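PDB 5E1V: polyketide synthase PksL from Bacillus subtilis, which probably removes water from beta-hydroxyacyl chains carried on acyl carrier protein during bacillaene assembly, the crystallised part being a monomeric dehydratase domain. Local coordinates for residues G160-E165 against V169-S174; D194-G199 against T231-R236; V198-L203 against V251-F256; A227-D232 against K262-K267. All coordinates share one frame; numbering follows the deposited sequence.

Contact 1. Residues G160-E165 against V169-S174; sequences GCIYEE and VLLELS
Tyr163 reaches across a beta hairpin to Glu172 on the antiparallel partner strand, its OH giving a 2.6 Å hydrogen bond to Glu172 OE1. The carboxylate oxygen lies at the ring edge, near the ring plane, and ring and carboxylate are turned only 23° apart. Glu172 gets there on an extended chain with CG anti to the backbone N (chi1 175°). Cys161 SG, on the same face, lies 3.4 Å from this OE1. The backbone pairs carry the rest: Cys161 and Glu172 exchange two bonds, the one from Glu172 N to Cys161 O (3.1 Å) almost straight. Two more run from Tyr163 N to Leu170 O and from Leu170 N to Tyr163 O, each 2.9 Å. Gly160 adds a CA-H...O contact to Glu172 O, a second partner for that carbonyl; its backbone angles and the closeness of this oxygen both call for glycine. Ile162, Val169 and Leu171 line the other face, against helix 190-203, with Ile162 CG1 3.8 Å from Leu171 CD2. Glu164, on that face too, spends its OE2 on His202. A phenylalanine in place of Tyr163 would probably leave Glu172 OE1 without its hydroxyl donor and the carboxylate freer to turn. One face is thus tied by a phenol-carboxylate bond and the helix-facing one is mainly apolar, while the bonds between the strands are shared in matched pairs.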
# COMPACT_ATOMS: atom_id res chain seq x y z
N GLY A 160 -0.86 16.40 -3.22
CA GLY A 160 0.45 16.82 -2.73
C GLY A 160 1.54 16.89 -3.80
O GLY A 160 1.24 17.00 -4.99
N CYS A 161 2.79 16.76 -3.36
CA CYS A 161 3.96 17.10 -4.19
C CYS A 161 5.16 16.37 -3.65
O CYS A 161 5.14 15.87 -2.54
CB CYS A 161 4.23 18.60 -4.16
SG CYS A 161 4.56 19.13 -2.49
N ILE A 162 6.17 16.27 -4.49
CA ILE A 162 7.37 15.54 -4.20
C ILE A 162 8.56 16.52 -4.12
O ILE A 162 8.93 17.14 -5.13
CB ILE A 162 7.65 14.50 -5.28
CG1 ILE A 162 6.47 13.50 -5.46
CG2 ILE A 162 8.97 13.79 -4.97
CD1 ILE A 162 6.73 12.50 -6.57
N TYR A 163 9.19 16.56 -2.94
CA TYR A 163 10.44 17.32 -2.66
C TYR A 163 11.63 16.45 -2.92
O TYR A 163 11.89 15.53 -2.14
CB TYR A 163 10.48 17.76 -1.22
CG TYR A 163 9.32 18.63 -0.86
CD1 TYR A 163 9.27 19.96 -1.26
CD2 TYR A 163 8.24 18.12 -0.13
CE1 TYR A 163 8.19 20.77 -0.95
CE2 TYR A 163 7.15 18.93 0.21
CZ TYR A 163 7.13 20.25 -0.21
OH TYR A 163 6.04 21.06 0.12
N GLU A 164 12.33 16.75 -4.02
CA GLU A 164 13.48 15.98 -4.51
C GLU A 164 14.83 16.56 -4.03
O GLU A 164 15.03 17.79 -4.01
CB GLU A 164 13.51 15.97 -6.04
CG GLU A 164 12.25 15.50 -6.74
CD GLU A 164 12.32 15.71 -8.24
OE1 GLU A 164 12.45 16.88 -8.67
OE2 GLU A 164 12.25 14.70 -8.99
N GLU A 165 15.77 15.67 -3.71
CA GLU A 165 17.16 16.06 -3.54
C GLU A 165 18.12 14.89 -3.79
O GLU A 165 17.69 13.76 -3.98
CB GLU A 165 17.38 16.70 -2.18
CG GLU A 165 17.04 15.81 -1.00
CD GLU A 165 17.92 16.12 0.19
OE1 GLU A 165 19.16 15.91 0.08
OE2 GLU A 165 17.38 16.57 1.22
N VAL A 169 13.75 11.51 -1.57
CA VAL A 169 12.56 12.29 -1.89
C VAL A 169 11.74 12.33 -0.62
O VAL A 169 11.86 11.39 0.21
CB VAL A 169 11.88 11.61 -3.10
CG1 VAL A 169 10.56 10.94 -2.74
CG2 VAL A 169 11.79 12.54 -4.30
N LEU A 170 10.97 13.40 -0.45
CA LEU A 170 9.95 13.52 0.59
C LEU A 170 8.60 13.78 -0.05
O LEU A 170 8.45 14.75 -0.82
CB LEU A 170 10.22 14.65 1.57
CG LEU A 170 9.18 14.72 2.72
CD1 LEU A 170 9.35 13.54 3.66
CD2 LEU A 170 9.21 16.03 3.53
N LEU A 171 7.61 12.93 0.28
CA LEU A 171 6.25 12.98 -0.34
C LEU A 171 5.32 13.58 0.64
O LEU A 171 5.22 13.10 1.76
CB LEU A 171 5.72 11.55 -0.68
CG LEU A 171 6.73 10.60 -1.27
CD1 LEU A 171 6.11 9.23 -1.59
CD2 LEU A 171 7.26 11.23 -2.57
N GLU A 172 4.64 14.67 0.25
CA GLU A 172 3.69 15.37 1.10
C GLU A 172 2.35 14.98 0.54
O GLU A 172 1.97 15.48 -0.51
CB GLU A 172 3.88 16.91 1.00
CG GLU A 172 2.86 17.75 1.76
CD GLU A 172 3.03 19.28 1.57
OE1 GLU A 172 3.83 19.74 0.73
OE2 GLU A 172 2.32 19.99 2.27
N LEU A 173 1.68 14.06 1.23
CA LEU A 173 0.52 13.33 0.74
C LEU A 173 -0.68 13.65 1.58
O LEU A 173 -0.58 13.71 2.78
CB LEU A 173 0.80 11.81 0.84
CG LEU A 173 1.79 11.33 -0.20
CD1 LEU A 173 2.23 9.89 0.04
CD2 LEU A 173 1.29 11.54 -1.63
N SER A 174 -1.85 13.82 0.98
CA SER A 174 -3.10 13.90 1.75
C SER A 174 -4.28 13.35 0.87
O SER A 174 -4.14 13.21 -0.30
CB SER A 174 -3.36 15.34 2.32
OG SER A 174 -3.69 16.27 1.30

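Contact 2. Residues D194-G199 against T231-R236; sequences DGSGVG and TDCMTR
Ser196 and Thr235 join the central helix of a hot-dog fold, helix 190-203, to the sheet curled round it, here strand 232-245. Their hydroxyls meet at an angle: Thr235 OG1 gives a hydrogen bond of 2.8 Å to Ser196 OG, which in turn bonds Leu192 O one turn earlier in the helix. The bond runs from strand to helix and on to a helix carbonyl, satisfying both hydroxyls in a buried place. Ser196 OG stands beside its own backbone N (chi1 -65°), which turns it toward the strand, and Thr235 CG2 packs 4.0 Å from Ser196 CB. Phe255 and Leu173 close in on this spot, and Cys233 SG is a more distant neighbour, 4.4 Å from Ser196 OG. A valine in place of Thr235 would probably leave Ser196 OG without its donor and break the polar link between helix and sheet. The two ends of 231-236 are looser and partly exposed. Arg236 extends away from the helix to salt bridges with Glu121 and Glu254. At the other end, Thr231 OG1 gives a hydrogen bond of 2.8 Å to Asp232 OD1, approaching from above the carboxylate, 37° out of its plane.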
# COMPACT_ATOMS: atom_id res chain seq x y z
N ASP A 194 -0.68 3.75 -1.34
CA ASP A 194 -0.45 3.65 -2.76
C ASP A 194 0.29 4.90 -3.32
O ASP A 194 1.22 4.81 -4.14
CB ASP A 194 -1.73 3.28 -3.53
CG ASP A 194 -1.48 3.08 -4.98
OD1 ASP A 194 -0.91 2.00 -5.37
OD2 ASP A 194 -1.78 4.05 -5.72
N GLY A 195 -0.18 6.07 -2.91
CA GLY A 195 0.44 7.35 -3.32
C GLY A 195 1.93 7.40 -2.98
O GLY A 195 2.74 7.97 -3.72
N SER A 196 2.29 6.79 -1.85
CA SER A 196 3.66 6.71 -1.43
C SER A 196 4.51 5.81 -2.37
O SER A 196 5.68 6.18 -2.65
CB SER A 196 3.77 6.23 0.01
OG SER A 196 3.20 7.15 0.98
N GLY A 197 3.90 4.68 -2.82
CA GLY A 197 4.39 3.78 -3.88
C GLY A 197 4.59 4.51 -5.19
O GLY A 197 5.60 4.34 -5.86
N VAL A 198 3.64 5.39 -5.51
CA VAL A 198 3.76 6.20 -6.76
C VAL A 198 4.95 7.21 -6.63
O VAL A 198 5.74 7.37 -7.58
CB VAL A 198 2.43 6.88 -7.08
CG1 VAL A 198 2.54 7.84 -8.25
CG2 VAL A 198 1.43 5.80 -7.49
N GLY A 199 5.10 7.82 -5.46
CA GLY A 199 6.26 8.67 -5.18
C GLY A 199 7.58 7.93 -5.29
O GLY A 199 8.51 8.37 -6.00
N THR A 231 -5.47 10.54 7.17
CA THR A 231 -5.74 11.74 6.35
C THR A 231 -4.57 12.25 5.53
O THR A 231 -4.75 12.85 4.42
CB THR A 231 -6.23 12.86 7.26
OG1 THR A 231 -5.38 12.91 8.44
CG2 THR A 231 -7.61 12.59 7.75
N ASP A 232 -3.36 12.05 6.06
CA ASP A 232 -2.18 12.69 5.47
C ASP A 232 -0.95 12.01 6.03
O ASP A 232 -1.03 11.39 7.09
CB ASP A 232 -2.16 14.24 5.79
CG ASP A 232 -2.10 14.53 7.28
OD1 ASP A 232 -3.14 14.59 7.95
OD2 ASP A 232 -0.98 14.59 7.84
N CYS A 233 0.19 12.14 5.32
CA CYS A 233 1.43 11.77 5.91
C CYS A 233 2.53 12.43 5.14
O CYS A 233 2.31 12.96 4.01
CB CYS A 233 1.58 10.24 5.88
SG CYS A 233 1.54 9.54 4.22
N MET A 234 3.72 12.35 5.74
CA MET A 234 4.92 12.72 5.06
C MET A 234 5.74 11.45 4.85
O MET A 234 6.18 10.84 5.80
CB MET A 234 5.68 13.76 5.88
CG MET A 234 4.90 15.08 6.09
SD MET A 234 5.13 16.12 4.63
CE MET A 234 4.08 17.52 5.02
N THR A 235 5.93 11.07 3.61
CA THR A 235 6.72 9.85 3.31
C THR A 235 8.12 10.13 2.75
O THR A 235 8.29 10.74 1.66
CB THR A 235 6.02 8.94 2.30
OG1 THR A 235 4.71 8.67 2.78
CG2 THR A 235 6.84 7.66 2.09
N ARG A 236 9.11 9.54 3.40
CA ARG A 236 10.47 9.72 2.92
C ARG A 236 10.94 8.45 2.32
O ARG A 236 10.70 7.36 2.86
CB ARG A 236 11.41 10.11 4.06
CG ARG A 236 12.85 10.25 3.55
CD ARG A 236 13.80 10.59 4.66
NE ARG A 236 13.94 9.52 5.63
CZ ARG A 236 14.41 9.73 6.86
NH1 ARG A 236 14.82 10.95 7.21
NH2 ARG A 236 14.51 8.75 7.73

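Contact 3. Residues V198-L203 against V251-F256; sequences VGANHL and VTLEFF
Purely apolar helix-on-sheet packing brings Ala200 against Val251 and Leu253, where the C-terminal part of helix 190-203 rests on strand 248-256 inside the hot-dog fold. One methyl carries the helix side. Ala200 CB points at the strand and touches Leu253 CD2 at 3.8 Å, and it meets both branches of Val251, with CG1 at 4.0 Å and CG2 at 4.1 Å. Val251 therefore presents the fork of its two methyls to the alanine. Leu253 starts off to one side, and only the end of its chain closes on the helix: CG lies anti to the carbonyl carbon (chi1 -59°), bringing CD2 under Ala200. Ile237 of the adjacent strand touches Ala200 as well, so the small residue sits over more than one strand. The two backbones stay well separated, the nearest CA pair, Ala200 and Val251, being 6.9 Å apart. The strand's other face carries its charge: Glu254 points the opposite way from Leu253 and holds salt bridges with Lys238, Lys262 and Arg236. With no polar bond across these two segments, helix and strand probably hold here by close apolar fit and exclusion of water, while charge is kept to the far side of the strand.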
# COMPACT_ATOMS: atom_id res chain seq x y z
N VAL A 198 3.64 5.39 -5.51
CA VAL A 198 3.76 6.20 -6.76
C VAL A 198 4.95 7.21 -6.63
O VAL A 198 5.74 7.37 -7.58
CB VAL A 198 2.43 6.88 -7.08
CG1 VAL A 198 2.54 7.84 -8.25
CG2 VAL A 198 1.43 5.80 -7.49
N GLY A 199 5.10 7.82 -5.46
CA GLY A 199 6.26 8.67 -5.18
C GLY A 199 7.58 7.93 -5.29
O GLY A 199 8.51 8.37 -6.00
N ALA A 200 7.66 6.76 -4.64
CA ALA A 200 8.81 5.85 -4.78
C ALA A 200 9.17 5.49 -6.21
O ALA A 200 10.34 5.46 -6.58
CB ALA A 200 8.56 4.58 -4.04
N ASN A 201 8.16 5.20 -7.00
CA ASN A 201 8.37 4.85 -8.38
C ASN A 201 8.89 6.09 -9.14
O ASN A 201 9.71 5.95 -10.06
CB ASN A 201 7.13 4.23 -8.99
CG ASN A 201 7.41 3.53 -10.31
OD1 ASN A 201 7.39 2.28 -10.40
ND2 ASN A 201 7.69 4.33 -11.35
N HIS A 202 8.48 7.28 -8.74
CA HIS A 202 9.02 8.50 -9.37
C HIS A 202 10.51 8.73 -9.06
O HIS A 202 11.24 9.29 -9.90
CB HIS A 202 8.23 9.74 -8.99
CG HIS A 202 8.91 11.02 -9.36
ND1 HIS A 202 8.83 11.58 -10.62
CD2 HIS A 202 9.71 11.84 -8.63
CE1 HIS A 202 9.54 12.69 -10.65
NE2 HIS A 202 10.09 12.87 -9.46
N LEU A 203 10.97 8.29 -7.89
CA LEU A 203 12.40 8.39 -7.53
C LEU A 203 13.22 7.31 -8.23
O LEU A 203 14.42 7.47 -8.49
CB LEU A 203 12.55 8.26 -6.00
CG LEU A 203 13.95 8.23 -5.39
CD1 LEU A 203 14.79 9.47 -5.76
CD2 LEU A 203 13.88 8.07 -3.89
N VAL A 251 12.16 -0.69 -2.58
CA VAL A 251 12.21 0.60 -1.95
C VAL A 251 11.80 0.41 -0.48
O VAL A 251 11.21 -0.59 -0.14
CB VAL A 251 11.21 1.60 -2.54
CG1 VAL A 251 11.54 1.85 -4.00
CG2 VAL A 251 9.79 1.04 -2.48
N THR A 252 12.12 1.37 0.36
CA THR A 252 11.74 1.32 1.76
C THR A 252 11.00 2.64 1.99
O THR A 252 11.52 3.72 1.70
CB THR A 252 12.91 1.07 2.76
OG1 THR A 252 13.26 -0.32 2.81
CG2 THR A 252 12.43 1.43 4.19
N LEU A 253 9.75 2.55 2.46
CA LEU A 253 8.89 3.71 2.66
C LEU A 253 8.83 4.08 4.14
O LEU A 253 8.49 3.25 4.96
CB LEU A 253 7.43 3.42 2.13
CG LEU A 253 7.19 3.03 0.66
CD1 LEU A 253 5.69 2.74 0.32
CD2 LEU A 253 7.85 4.02 -0.33
N GLU A 254 9.15 5.34 4.49
CA GLU A 254 9.17 5.73 5.90
C GLU A 254 8.06 6.74 6.12
O GLU A 254 8.06 7.74 5.46
CB GLU A 254 10.54 6.32 6.28
CG GLU A 254 11.65 5.32 6.05
CD GLU A 254 12.99 5.93 6.37
OE1 GLU A 254 13.33 6.01 7.59
OE2 GLU A 254 13.63 6.38 5.38
N PHE A 255 7.13 6.47 7.02
CA PHE A 255 6.01 7.34 7.23
C PHE A 255 6.15 8.24 8.45
O PHE A 255 6.38 7.79 9.55
CB PHE A 255 4.71 6.57 7.23
CG PHE A 255 4.53 5.72 6.00
CD1 PHE A 255 5.04 4.41 5.98
CD2 PHE A 255 3.85 6.17 4.92
CE1 PHE A 255 4.85 3.60 4.88
CE2 PHE A 255 3.71 5.37 3.80
CZ PHE A 255 4.17 4.09 3.79
N PHE A 256 5.90 9.53 8.23
CA PHE A 256 5.89 10.53 9.28
C PHE A 256 4.59 11.32 9.40
O PHE A 256 3.97 11.68 8.38
CB PHE A 256 7.02 11.53 9.00
CG PHE A 256 8.38 10.93 9.00
CD1 PHE A 256 8.89 10.34 7.88
CD2 PHE A 256 9.16 10.96 10.13
CE1 PHE A 256 10.12 9.76 7.87
CE2 PHE A 256 10.41 10.41 10.14
CZ PHE A 256 10.90 9.81 9.00

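Contact 4. Residues A227-D232 against K262-K267; sequences ALLQTD and KVAELK
Leu229 and Val263 cross obliquely, meeting branch to branch with Leu229 CD2 3.8 Å from Val263 CG2. The second branch of Leu229 turns to the next residue of the strand, CD1 lying 4.1 Å from Ala264 CB, and the leucine fork is thus divided between two neighbours. Its CG stands beside the backbone N (chi1 -59°), which brings both methyls nearer the strand although CB sets out to one side. Ala227, two residues earlier in the loop, comes alongside Val263 with the CB atoms of the two residues 4.2 Å apart. That two consecutive residues face the loop is the work of a classic beta bulge: Val263 and Ala264 both stand opposite Phe255 of strand 248-256, and Val263 has a nearly helical psi of -13°. Phe255 also touches Leu229, so the loop leucine meets both strands. No hydrogen bond joins 227-232 to 262-267. Ala227 N lies 3.8 Å from Val263 O, and both Ala227 N and Ala227 O are buried with no partner in the model, whereas Ser226 bonds Val263. The extra residue also puts Lys262 and Glu265 on one side of the strand, the side turned from the loop. There Lys262 NZ makes a 2.7 Å salt bridge to Glu265 OE1 from above the carboxylate plane, and a second one with Glu254 on the adjoining strand.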
# COMPACT_ATOMS: atom_id res chain seq x y z
N ALA A 227 1.30 4.41 14.94
CA ALA A 227 0.08 5.24 14.87
C ALA A 227 -0.56 5.03 13.47
O ALA A 227 0.04 4.55 12.51
CB ALA A 227 0.38 6.71 15.11
N LEU A 228 -1.84 5.30 13.42
CA LEU A 228 -2.59 5.18 12.18
C LEU A 228 -2.19 6.20 11.14
O LEU A 228 -1.73 7.33 11.47
CB LEU A 228 -4.07 5.37 12.53
CG LEU A 228 -4.73 4.44 13.53
CD1 LEU A 228 -6.29 4.50 13.41
CD2 LEU A 228 -4.34 2.96 13.38
N LEU A 229 -2.39 5.88 9.87
CA LEU A 229 -2.23 6.84 8.81
C LEU A 229 -3.54 6.99 8.08
O LEU A 229 -3.88 6.16 7.28
CB LEU A 229 -1.16 6.37 7.81
CG LEU A 229 0.17 6.18 8.48
CD1 LEU A 229 1.09 5.30 7.58
CD2 LEU A 229 0.80 7.50 8.70
N GLN A 230 -4.25 8.09 8.34
CA GLN A 230 -5.65 8.21 7.89
C GLN A 230 -5.91 9.29 6.86
O GLN A 230 -6.51 9.01 5.83
CB GLN A 230 -6.53 8.47 9.08
CG GLN A 230 -6.35 7.48 10.22
CD GLN A 230 -7.30 7.67 11.34
OE1 GLN A 230 -6.99 8.35 12.28
NE2 GLN A 230 -8.42 6.96 11.32
N THR A 231 -5.47 10.54 7.17
CA THR A 231 -5.74 11.74 6.35
C THR A 231 -4.57 12.25 5.53
O THR A 231 -4.75 12.85 4.42
CB THR A 231 -6.23 12.86 7.26
OG1 THR A 231 -5.38 12.91 8.44
CG2 THR A 231 -7.61 12.59 7.75
N ASP A 232 -3.36 12.05 6.06
CA ASP A 232 -2.18 12.69 5.47
C ASP A 232 -0.95 12.01 6.03
O ASP A 232 -1.03 11.39 7.09
CB ASP A 232 -2.16 14.24 5.79
CG ASP A 232 -2.10 14.53 7.28
OD1 ASP A 232 -3.14 14.59 7.95
OD2 ASP A 232 -0.98 14.59 7.84
N LYS A 262 8.45 10.04 13.11
CA LYS A 262 8.33 8.73 12.36
C LYS A 262 7.29 7.86 13.04
O LYS A 262 7.35 7.65 14.26
CB LYS A 262 9.64 7.99 12.26
CG LYS A 262 9.55 6.72 11.43
CD LYS A 262 10.92 6.26 10.93
CE LYS A 262 10.84 4.93 10.17
NZ LYS A 262 12.21 4.59 9.70
N VAL A 263 6.30 7.40 12.28
CA VAL A 263 5.23 6.53 12.81
C VAL A 263 5.02 5.16 12.12
O VAL A 263 4.31 4.34 12.64
CB VAL A 263 3.89 7.22 12.82
CG1 VAL A 263 4.02 8.41 13.74
CG2 VAL A 263 3.45 7.68 11.40
N ALA A 264 5.63 4.96 10.96
CA ALA A 264 5.55 3.70 10.32
C ALA A 264 6.68 3.46 9.33
O ALA A 264 7.36 4.34 8.84
CB ALA A 264 4.16 3.48 9.65
N GLU A 265 6.87 2.21 8.98
CA GLU A 265 7.79 1.91 7.91
C GLU A 265 7.41 0.65 7.18
O GLU A 265 7.17 -0.37 7.81
CB GLU A 265 9.21 1.71 8.45
CG GLU A 265 10.26 1.43 7.37
CD GLU A 265 11.68 1.44 7.95
OE1 GLU A 265 12.30 2.51 8.01
OE2 GLU A 265 12.13 0.40 8.42
N LEU A 266 7.41 0.74 5.85
CA LEU A 266 7.30 -0.46 4.99
C LEU A 266 8.65 -0.80 4.47
O LEU A 266 9.15 -0.12 3.56
CB LEU A 266 6.36 -0.23 3.78
CG LEU A 266 5.90 -1.42 2.97
CD1 LEU A 266 5.08 -2.42 3.73
CD2 LEU A 266 5.08 -0.98 1.82
N LYS A 267 9.25 -1.84 5.02
CA LYS A 267 10.64 -2.18 4.60
C LYS A 267 10.73 -3.12 3.40
O LYS A 267 10.06 -4.15 3.35
CB LYS A 267 11.38 -2.72 5.83
CG LYS A 267 12.87 -3.06 5.67
CD LYS A 267 13.47 -3.24 7.08
CE LYS A 267 14.92 -3.75 7.05
NZ LYS A 267 15.70 -3.05 5.99

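In the fold
All four contacts belong to the hot-dog half formed by the later part of the chain. Contact 1 closes first, as a local hairpin; contacts 2 and 3 then open together on helix 190-203, and contact 4 begins where contact 2 ends, its segments alternating with those of contact 3. Strands 159-165, 168-174, 232-245, 248-256 and 262-273 are all neighbours across the sheet, so the contacts step along it. Centres of contacts 2 and 3 are about 7 Å apart, those of 1 and 4 about 15 Å. The helix touches four of these strands, 159-165 to 248-256, packed under a curled sheet as in hot-dog folds, while contact 4 packs loop 227-232 on strand 262-273.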